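Local coordinates for abietadiene synthase, chloroplastic (Abies grandis, PDB 3S9V), which belongs to the terpene synthase family and is a largely helical, single-chain plastid enzyme with a terpene synthase N-terminal domain and a metal-binding domain, at residues Ile37-Lys41 / His288-Glu292; Gly493-Phe499 / Gln571-Cys575. All coordinates share one frame; numbering follows the deposited sequence.

Contact 1. Residues Ile37-Lys41 / His288-Glu292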
loop_
_atom_site.group_PDB
_atom_site.type_symbol
_atom_site.label_atom_id
_atom_site.label_comp_id
_atom_site.label_asym_id
_atom_site.label_seq_id
_atom_site.Cartn_x
_atom_site.Cartn_y
_atom_site.Cartn_z
ATOM N N ILE A 37 6.969 -20.567 1.002
ATOM C CA ILE A 37 6.264 -20.141 2.199
ATOM C C ILE A 37 7.044 -20.434 3.472
ATOM O O ILE A 37 7.083 -19.608 4.382
ATOM C CB ILE A 37 4.863 -20.801 2.296
ATOM C CG1 ILE A 37 3.973 -20.305 1.154
ATOM C CG2 ILE A 37 4.200 -20.449 3.612
ATOM C CD1 ILE A 37 2.569 -20.871 1.179
ATOM N N SER A 38 7.664 -21.605 3.551
ATOM C CA SER A 38 8.419 -21.926 4.752
ATOM C C SER A 38 9.704 -21.094 4.800
ATOM O O SER A 38 10.189 -20.749 5.877
ATOM C CB SER A 38 8.738 -23.429 4.807
ATOM O OG SER A 38 9.626 -23.805 3.772
ATOM N N GLU A 39 10.239 -20.753 3.631
ATOM C CA GLU A 39 11.463 -19.964 3.562
ATOM C C GLU A 39 11.210 -18.512 3.943
ATOM O O GLU A 39 12.045 -17.870 4.581
ATOM C CB GLU A 39 12.065 -20.039 2.157
ATOM C CG GLU A 39 12.724 -21.375 1.852
ATOM C CD GLU A 39 13.317 -21.438 0.456
ATOM O OE1 GLU A 39 14.042 -22.415 0.162
ATOM O OE2 GLU A 39 13.056 -20.517 -0.348
ATOM N N ILE A 40 10.050 -18.003 3.544
ATOM C CA ILE A 40 9.672 -16.631 3.848
ATOM C C ILE A 40 9.259 -16.526 5.312
ATOM O O ILE A 40 9.462 -15.492 5.953
ATOM C CB ILE A 40 8.529 -16.164 2.922
ATOM C CG1 ILE A 40 9.070 -15.999 1.500
ATOM C CG2 ILE A 40 7.928 -14.863 3.430
ATOM C CD1 ILE A 40 8.007 -15.662 0.479
ATOM N N LYS A 41 8.688 -17.598 5.849
ATOM C CA LYS A 41 8.311 -17.587 7.260
ATOM C C LYS A 41 9.591 -17.519 8.091
ATOM O O LYS A 41 9.623 -16.891 9.145
ATOM C CB LYS A 41 7.520 -18.844 7.638
ATOM C CG LYS A 41 6.053 -18.809 7.251
ATOM C CD LYS A 41 5.325 -20.006 7.836
ATOM C CE LYS A 41 3.831 -19.939 7.583
ATOM N NZ LYS A 41 3.127 -21.083 8.232
ATOM N N HIS A 288 -0.740 -16.185 3.808
ATOM C CA HIS A 288 0.139 -17.285 4.180
ATOM C C HIS A 288 1.044 -16.998 5.379
ATOM O O HIS A 288 1.752 -17.893 5.844
ATOM C CB HIS A 288 1.027 -17.661 2.994
ATOM C CG HIS A 288 0.270 -18.048 1.762
ATOM N ND1 HIS A 288 -0.580 -19.132 1.720
ATOM C CD2 HIS A 288 0.256 -17.511 0.520
ATOM C CE1 HIS A 288 -1.083 -19.246 0.504
ATOM N NE2 HIS A 288 -0.592 -18.275 -0.244
ATOM N N PHE A 289 1.022 -15.770 5.893
ATOM C CA PHE A 289 1.904 -15.413 7.007
ATOM C C PHE A 289 1.243 -14.591 8.098
ATOM O O PHE A 289 1.862 -13.684 8.651
ATOM C CB PHE A 289 3.089 -14.617 6.467
ATOM C CG PHE A 289 3.636 -15.151 5.185
ATOM C CD1 PHE A 289 4.449 -16.283 5.176
ATOM C CD2 PHE A 289 3.315 -14.541 3.978
ATOM C CE1 PHE A 289 4.936 -16.800 3.974
ATOM C CE2 PHE A 289 3.792 -15.047 2.775
ATOM C CZ PHE A 289 4.609 -16.185 2.774
ATOM N N LYS A 290 -0.000 -14.899 8.423
ATOM C CA LYS A 290 -0.700 -14.132 9.438
ATOM C C LYS A 290 -0.001 -14.076 10.793
ATOM O O LYS A 290 0.044 -13.015 11.422
ATOM C CB LYS A 290 -2.137 -14.640 9.575
ATOM C CG LYS A 290 -2.953 -14.379 8.305
ATOM C CD LYS A 290 -4.461 -14.459 8.533
ATOM C CE LYS A 290 -4.931 -15.878 8.836
ATOM N NZ LYS A 290 -4.734 -16.808 7.684
ATOM N N GLU A 291 0.560 -15.198 11.232
ATOM C CA GLU A 291 1.252 -15.259 12.519
ATOM C C GLU A 291 2.545 -14.451 12.517
ATOM O O GLU A 291 2.914 -13.861 13.532
ATOM C CB GLU A 291 1.589 -16.708 12.882
ATOM C CG GLU A 291 0.397 -17.622 13.093
ATOM C CD GLU A 291 0.810 -19.084 13.185
ATOM O OE1 GLU A 291 1.204 -19.655 12.144
ATOM O OE2 GLU A 291 0.754 -19.656 14.299
ATOM N N GLU A 292 3.234 -14.436 11.378
ATOM C CA GLU A 292 4.492 -13.712 11.249
ATOM C C GLU A 292 4.248 -12.213 11.201
ATOM O O GLU A 292 4.966 -11.437 11.836
ATOM C CB GLU A 292 5.228 -14.132 9.973
ATOM C CG GLU A 292 5.747 -15.561 9.963
ATOM C CD GLU A 292 4.653 -16.593 10.140
ATOM O OE1 GLU A 292 3.644 -16.536 9.400
ATOM O OE2 GLU A 292 4.809 -17.471 11.017
HETATM O O HOH W 1 0.617 -20.523 6.209
#

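Contact 2. Residues Gly493-Phe499 / Gln571-Cys575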
loop_
_atom_site.group_PDB
_atom_site.type_symbol
_atom_site.label_atom_id
_atom_site.label_comp_id
_atom_site.label_asym_id
_atom_site.label_seq_id
_atom_site.Cartn_x
_atom_site.Cartn_y
_atom_site.Cartn_z
ATOM N N GLY A 493 -32.135 -22.098 -18.132
ATOM C CA GLY A 493 -32.904 -21.556 -19.233
ATOM C C GLY A 493 -33.089 -20.056 -19.176
ATOM O O GLY A 493 -33.966 -19.520 -19.851
ATOM N N PHE A 494 -32.277 -19.366 -18.383
ATOM C CA PHE A 494 -32.406 -17.917 -18.294
ATOM C C PHE A 494 -32.051 -17.263 -19.613
ATOM O O PHE A 494 -32.103 -16.044 -19.742
ATOM C CB PHE A 494 -31.524 -17.351 -17.181
ATOM C CG PHE A 494 -32.011 -17.682 -15.803
ATOM C CD1 PHE A 494 -33.370 -17.631 -15.507
ATOM C CD2 PHE A 494 -31.120 -18.044 -14.802
ATOM C CE1 PHE A 494 -33.833 -17.939 -14.237
ATOM C CE2 PHE A 494 -31.574 -18.353 -13.527
ATOM C CZ PHE A 494 -32.934 -18.301 -13.245
ATOM N N THR A 495 -31.687 -18.080 -20.591
ATOM C CA THR A 495 -31.343 -17.571 -21.910
ATOM C C THR A 495 -32.637 -17.072 -22.544
ATOM O O THR A 495 -32.619 -16.317 -23.515
ATOM C CB THR A 495 -30.749 -18.683 -22.805
ATOM O OG1 THR A 495 -29.763 -19.420 -22.069
ATOM C CG2 THR A 495 -30.099 -18.075 -24.041
ATOM N N ASP A 496 -33.758 -17.504 -21.974
ATOM C CA ASP A 496 -35.087 -17.133 -22.448
ATOM C C ASP A 496 -35.466 -15.702 -22.073
ATOM O O ASP A 496 -36.097 -14.992 -22.854
ATOM C CB ASP A 496 -36.120 -18.101 -21.873
ATOM C CG ASP A 496 -35.877 -19.537 -22.305
ATOM O OD1 ASP A 496 -36.398 -20.453 -21.632
ATOM O OD2 ASP A 496 -35.174 -19.747 -23.321
ATOM N N LEU A 497 -35.080 -15.284 -20.872
ATOM C CA LEU A 497 -35.374 -13.938 -20.390
ATOM C C LEU A 497 -34.882 -12.894 -21.386
ATOM O O LEU A 497 -33.696 -12.843 -21.708
ATOM C CB LEU A 497 -34.705 -13.710 -19.033
ATOM C CG LEU A 497 -34.992 -14.758 -17.955
ATOM C CD1 LEU A 497 -34.237 -14.399 -16.686
ATOM C CD2 LEU A 497 -36.485 -14.837 -17.695
ATOM N N ASN A 498 -35.793 -12.056 -21.864
ATOM C CA ASN A 498 -35.439 -11.030 -22.832
ATOM C C ASN A 498 -35.429 -9.629 -22.240
ATOM O O ASN A 498 -35.211 -8.650 -22.957
ATOM C CB ASN A 498 -36.408 -11.077 -24.014
ATOM C CG ASN A 498 -37.861 -11.013 -23.579
ATOM O OD1 ASN A 498 -38.273 -10.090 -22.875
ATOM N ND2 ASN A 498 -38.646 -11.999 -23.999
ATOM N N PHE A 499 -35.666 -9.526 -20.936
ATOM C CA PHE A 499 -35.683 -8.223 -20.277
ATOM C C PHE A 499 -34.388 -7.946 -19.531
ATOM O O PHE A 499 -34.243 -6.904 -18.887
ATOM C CB PHE A 499 -36.851 -8.131 -19.298
ATOM C CG PHE A 499 -36.845 -9.199 -18.249
ATOM C CD1 PHE A 499 -37.433 -10.434 -18.494
ATOM C CD2 PHE A 499 -36.237 -8.978 -17.018
ATOM C CE1 PHE A 499 -37.419 -11.435 -17.527
ATOM C CE2 PHE A 499 -36.214 -9.971 -16.044
ATOM C CZ PHE A 499 -36.807 -11.201 -16.298
ATOM N N GLN A 571 -42.615 -14.454 -19.344
ATOM C CA GLN A 571 -41.303 -14.148 -18.790
ATOM C C GLN A 571 -41.192 -14.245 -17.265
ATOM O O GLN A 571 -40.219 -14.803 -16.744
ATOM C CB GLN A 571 -40.878 -12.747 -19.239
ATOM C CG GLN A 571 -40.687 -12.618 -20.737
ATOM C CD GLN A 571 -39.484 -13.392 -21.225
ATOM O OE1 GLN A 571 -38.341 -13.013 -20.962
ATOM N NE2 GLN A 571 -39.731 -14.489 -21.931
ATOM N N MET A 572 -42.174 -13.707 -16.549
ATOM C CA MET A 572 -42.140 -13.734 -15.091
ATOM C C MET A 572 -42.121 -15.168 -14.548
ATOM O O MET A 572 -41.366 -15.486 -13.629
ATOM C CB MET A 572 -43.343 -12.962 -14.519
ATOM C CG MET A 572 -43.300 -12.748 -13.009
ATOM S SD MET A 572 -44.605 -11.683 -12.328
ATOM C CE MET A 572 -45.077 -12.639 -10.944
ATOM N N LYS A 573 -42.946 -16.029 -15.135
ATOM C CA LYS A 573 -43.054 -17.424 -14.716
ATOM C C LYS A 573 -41.701 -18.106 -14.735
ATOM O O LYS A 573 -41.302 -18.750 -13.766
ATOM C CB LYS A 573 -44.016 -18.166 -15.647
ATOM C CG LYS A 573 -44.196 -19.641 -15.347
ATOM C CD LYS A 573 -45.176 -20.253 -16.339
ATOM C CE LYS A 573 -45.275 -21.763 -16.192
ATOM N NZ LYS A 573 -46.171 -22.349 -17.231
ATOM N N ILE A 574 -41.009 -17.965 -15.858
ATOM C CA ILE A 574 -39.690 -18.545 -16.038
ATOM C C ILE A 574 -38.754 -17.980 -14.971
ATOM O O ILE A 574 -38.075 -18.728 -14.260
ATOM C CB ILE A 574 -39.137 -18.194 -17.443
ATOM C CG1 ILE A 574 -39.944 -18.925 -18.519
ATOM C CG2 ILE A 574 -37.662 -18.547 -17.537
ATOM C CD1 ILE A 574 -39.561 -18.522 -19.932
ATOM N N CYS A 575 -38.729 -16.654 -14.866
ATOM C CA CYS A 575 -37.878 -15.989 -13.898
ATOM C C CYS A 575 -38.071 -16.572 -12.504
ATOM O O CYS A 575 -37.103 -16.938 -11.846
ATOM C CB CYS A 575 -38.164 -14.485 -13.875
ATOM S SG CYS A 575 -37.304 -13.614 -12.553
#

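Contact 1. Residues Ile37-Lys41 / His288-Glu292
Ile37, Ile40 and Lys41 pack on His288, Phe289 and Glu292 in a mainly apolar, partly buried contact between helix 29-46, near the start of the modelled chain, and the beginning of helix 290-301. No direct hydrogen bond crosses it. Phe289, the N-cap residue of the second helix, fills the middle. Its ring is held on both faces. CG2 of Ile40 sits over one face, 3.9 Å from the ring centroid and displaced toward the rim. CB of the preceding His288 lies over the centre of the opposite face. The ring edge meets helix 29-46 as well: CG of Lys41 and the carbonyl O of Ile37 approach in plane, the latter 3.6 Å from Phe289 CE1. That same oxygen accepts the helical bond from Lys41 N, so the aromatic edge meets an acceptor already in use.

Ile37 divides its branches between two rings. CG2 touches Phe289, while CD1 makes a CH-pi contact over the His288 face, 3.8 Å from the centroid and 20° off the normal. Beyond CG the Lys41 side chain is fully stretched (chi2 -172°); it runs past the Phe289 edge and brings CE to 3.4 Å from His288 O. Its NZ reaches a water by a weak bond, and the water donates to His288 O at 2.9 Å. Glu292 bends at chi2 (59°), and its carboxylate lies beside the aliphatic part of Lys41. The nearest opposite charge, Glu291 OE1, is 4.6 Å from Lys41 NZ, too far for a salt bridge.

Leu466 of helix 461-491 touches Ile37, Ile40 and Phe289. Three helices, 29-46, 290-301 and 461-491, thus meet side chain to side chain, as in the largely helical terpene synthase fold.

Contact 2. Residues Gly493-Phe499 / Gln571-Cys575
In the loop that follows helix 461-491, within the metal-binding domain family region, Leu497, Asn498 and Phe499 lie against Gln571, Ile574 and Cys575 in the first turns of helix 570-594. A Schellman motif at Gly493, which has positive phi, ends the preceding helix. Gly493 also starts a type I beta turn that runs to Asp496, closed by Asp496 N to Gly493 O. Beyond the turn, Asn498 N gives the one hydrogen bond between the segments, to Gln571 OE1 at 2.9 Å. The N-H points fairly straight at the oxygen (157°), but the donor is tilted 27° from the carbonyl plane.

Gln571 reaches the loop because its side chain bends at chi2 (-69°). OE1 also comes within 3.2 Å of Leu497 CA and lies near the plane of the Phe499 ring, at its edge. The ring and amide planes are almost perpendicular. The Asn498 amide lies nearly parallel to that of Gln571, with Asn498 ND2 3.2 Å from Gln571 CD. This is contact without a hydrogen bond, since the angle from ND2 to OE1 is poor.

Mostly apolar groups make up the rest. Leu497 CD2 meets Ile574 CG2 at 3.9 Å, the two side chains running past each other in opposite directions, and also reaches Cys575 CB. Ile574 CD1 rests 4.0 Å from Asp496 CB. Phe499 CZ touches Cys575 CB at 4.3 Å. The edge of Phe494 loosely faces the carbonyl oxygens of Ile574 and Cys575, and its ring meets that of Phe533 nearly at right angles. Ile536 of helix 521-541 touches both Phe499 and Cys575.

Gln571 OE1 takes up the Asn498 N-H, so the loop backbone after the turn is tied to the helix, while Leu497 and Phe499 supply nonpolar packing against Ile574 and Cys575.

Contact 1 and contact 2 are separate: their centres are 49 Å apart, their nearest atoms about 34 Å, and contact 1 closes along the chain before contact 2 opens. Both are partly buried. Contact 1 lies nearer the chain centre, about 19 Å from it, against about 44 Å for contact 2. Helix 461-491 links them along the chain: its side chains pack on contact 1, and the loop of contact 2 follows its end. Contact 1 sets one helix against the start of another through ring faces and a water. Contact 2 sets a loop on a helix, where a backbone N-H finds a direct side-chain acceptor.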